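Local atomic coordinates of Pgp2 (Campylobacter jejuni subsp. jejuni, PDB entry 6XJ6), a protein that helps set the helical shape of the cell, probably as an LD-carboxypeptidase that trims peptidoglycan, with an accessory NTF2-like domain whose pocket binds peptidoglycan. Residues A28-N33 with K37-Y42. Numbering follows the deposited sequence.
Sequences AIVLTN and KILRVY
Ile-29, Leu-31 and Asn-33 face Tyr-42, Arg-40 and Ile-38 as the hydrogen-bonded pairs of an antiparallel hairpin, its strand axes 4.6 Å apart at closest approach and 166° from one N-to-C direction to the other. The Ile-29 and Tyr-42 amides and carbonyls bond reciprocally, Ile-29 N reaching Tyr-42 O at 2.7 Å in the carbonyl plane; in the return bond Tyr-42 N sits 24° out of the plane of the Ile-29 carbonyl. Leu-31 and Arg-40 repeat the exchange. Toward the turn, Asn-33 N meets Ile-38 O at 3.1 Å, and a water donates to both Leu-31 O and Ile-38 O. A weak bond from Lys-37 N to Asn-33 O follows, while Asn-33 OD1 accepts from the Asp-36 amide within the turn.

As in antiparallel pairing generally, non-hydrogen-bonded pairs, here Val-30 with Val-41 and Thr-32 with Leu-39, come in between and take the other face. There Val-30 CG1 lies 3.8 Å from Leu-39 CD1, and its CG2 meets Val-41 CG2. The same Leu-39 methyl rests 3.4 Å from Thr-32 OG1. This hairpin belongs to the mixed sheet of the YkuD-family catalytic domain, between strands 48-56 and 156-161; helix 141-151 covers the Leu-39 and Val-41 face through Phe-147. On the opposite face, with Ile-29 and Arg-40, Leu-31 CD2 approaches the Tyr-42 ring obliquely, 3.9 Å from CE2, and the edge of that ring passes Ile-29 O. Arg-40 extends away from strand 28-33 to a salt bridge with Glu-54, and Ile-38 CG2 sits 3.7 Å above the plane of its guanidinium, displaced toward the rim.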
loop_
_atom_site.group_PDB
_atom_site.type_symbol
_atom_site.label_atom_id
_atom_site.label_comp_id
_atom_site.label_asym_id
_atom_site.label_seq_id
_atom_site.Cartn_x
_atom_site.Cartn_y
_atom_site.Cartn_z
ATOM N N ALA A 28 -7.754 6.160 7.919
ATOM C CA ALA A 28 -8.745 6.447 6.900
ATOM C C ALA A 28 -8.246 5.886 5.580
ATOM O O ALA A 28 -7.040 5.887 5.307
ATOM C CB ALA A 28 -8.980 7.951 6.750
ATOM N N ILE A 29 -9.179 5.408 4.764
ATOM C CA ILE A 29 -8.865 4.877 3.442
ATOM C C ILE A 29 -9.643 5.677 2.409
ATOM O O ILE A 29 -10.878 5.709 2.448
ATOM C CB ILE A 29 -9.196 3.384 3.324
ATOM C CG1 ILE A 29 -8.467 2.574 4.404
ATOM C CG2 ILE A 29 -8.833 2.886 1.932
ATOM C CD1 ILE A 29 -9.348 2.205 5.567
ATOM N N VAL A 30 -8.923 6.306 1.483
ATOM C CA VAL A 30 -9.513 7.006 0.348
ATOM C C VAL A 30 -9.599 5.987 -0.783
ATOM O O VAL A 30 -8.580 5.614 -1.372
ATOM C CB VAL A 30 -8.645 8.203 -0.064
ATOM C CG1 VAL A 30 -9.238 8.927 -1.263
ATOM C CG2 VAL A 30 -8.469 9.157 1.104
ATOM N N LEU A 31 -10.811 5.530 -1.077
ATOM C CA LEU A 31 -11.054 4.487 -2.064
ATOM C C LEU A 31 -11.624 5.134 -3.318
ATOM O O LEU A 31 -12.709 5.725 -3.277
ATOM C CB LEU A 31 -12.024 3.441 -1.510
ATOM C CG LEU A 31 -12.446 2.301 -2.445
ATOM C CD1 LEU A 31 -11.240 1.444 -2.808
ATOM C CD2 LEU A 31 -13.567 1.451 -1.830
ATOM N N THR A 32 -10.891 5.021 -4.426
ATOM C CA THR A 32 -11.319 5.536 -5.718
ATOM C C THR A 32 -11.444 4.381 -6.700
ATOM O O THR A 32 -10.571 3.511 -6.759
ATOM C CB THR A 32 -10.288 6.543 -6.267
ATOM O OG1 THR A 32 -10.121 7.620 -5.343
ATOM C CG2 THR A 32 -10.732 7.120 -7.602
ATOM N N ASN A 33 -12.520 4.389 -7.486
ATOM C CA ASN A 33 -12.692 3.440 -8.579
ATOM C C ASN A 33 -12.697 4.212 -9.892
ATOM O O ASN A 33 -13.572 5.056 -10.118
ATOM C CB ASN A 33 -13.984 2.638 -8.416
ATOM C CG ASN A 33 -14.119 1.539 -9.456
ATOM O OD1 ASN A 33 -14.350 1.807 -10.636
ATOM N ND2 ASN A 33 -13.961 0.297 -9.024
ATOM N N LYS A 37 -15.999 6.168 -11.294
ATOM C CA LYS A 37 -15.811 7.594 -11.025
ATOM C C LYS A 37 -16.407 7.979 -9.671
ATOM O O LYS A 37 -17.078 9.004 -9.528
ATOM C CB LYS A 37 -16.363 8.466 -12.155
ATOM C CG LYS A 37 -15.867 8.089 -13.542
ATOM C CD LYS A 37 -14.347 8.160 -13.664
ATOM C CE LYS A 37 -13.891 7.822 -15.076
ATOM N NZ LYS A 37 -12.413 7.705 -15.175
ATOM N N ILE A 38 -16.131 7.154 -8.663
ATOM C CA ILE A 38 -16.568 7.404 -7.297
ATOM C C ILE A 38 -15.342 7.398 -6.402
ATOM O O ILE A 38 -14.497 6.500 -6.506
ATOM C CB ILE A 38 -17.591 6.361 -6.799
ATOM C CG1 ILE A 38 -18.860 6.391 -7.656
ATOM C CG2 ILE A 38 -17.947 6.627 -5.329
ATOM C CD1 ILE A 38 -19.883 5.306 -7.317
ATOM N N LEU A 39 -15.246 8.398 -5.534
ATOM C CA LEU A 39 -14.260 8.438 -4.466
ATOM C C LEU A 39 -15.003 8.453 -3.138
ATOM O O LEU A 39 -15.954 9.225 -2.959
ATOM C CB LEU A 39 -13.360 9.675 -4.587
ATOM C CG LEU A 39 -12.263 9.837 -3.524
ATOM C CD1 LEU A 39 -11.065 10.591 -4.110
ATOM C CD2 LEU A 39 -12.775 10.571 -2.283
ATOM N N ARG A 40 -14.585 7.583 -2.222
ATOM C CA ARG A 40 -15.147 7.518 -0.883
ATOM C C ARG A 40 -14.005 7.541 0.118
ATOM O O ARG A 40 -12.902 7.080 -0.176
ATOM C CB ARG A 40 -15.982 6.243 -0.694
ATOM C CG ARG A 40 -17.281 6.254 -1.481
ATOM C CD ARG A 40 -17.916 4.882 -1.627
ATOM N NE ARG A 40 -19.243 5.013 -2.220
ATOM C CZ ARG A 40 -19.895 4.047 -2.864
ATOM N NH1 ARG A 40 -19.355 2.844 -3.015
ATOM N NH2 ARG A 40 -21.099 4.292 -3.363
ATOM N N VAL A 41 -14.257 8.118 1.288
ATOM C CA VAL A 41 -13.322 8.045 2.402
ATOM C C VAL A 41 -13.968 7.223 3.500
ATOM O O VAL A 41 -15.086 7.524 3.944
ATOM C CB VAL A 41 -12.900 9.427 2.926
ATOM C CG1 VAL A 41 -11.844 9.254 4.011
ATOM C CG2 VAL A 41 -12.354 10.288 1.800
ATOM N N TYR A 42 -13.262 6.192 3.936
ATOM C CA TYR A 42 -13.725 5.323 5.001
ATOM C C TYR A 42 -12.798 5.446 6.194
ATOM O O TYR A 42 -11.578 5.462 6.041
ATOM C CB TYR A 42 -13.703 3.871 4.558
ATOM C CG TYR A 42 -14.715 3.532 3.505
ATOM C CD1 TYR A 42 -16.019 3.198 3.849
ATOM C CD2 TYR A 42 -14.368 3.528 2.162
ATOM C CE1 TYR A 42 -16.945 2.881 2.882
ATOM C CE2 TYR A 42 -15.289 3.209 1.192
ATOM C CZ TYR A 42 -16.573 2.885 1.556
ATOM O OH TYR A 42 -17.498 2.565 0.585
HETATM O O HOH W 1 -15.055 4.528 -4.177
#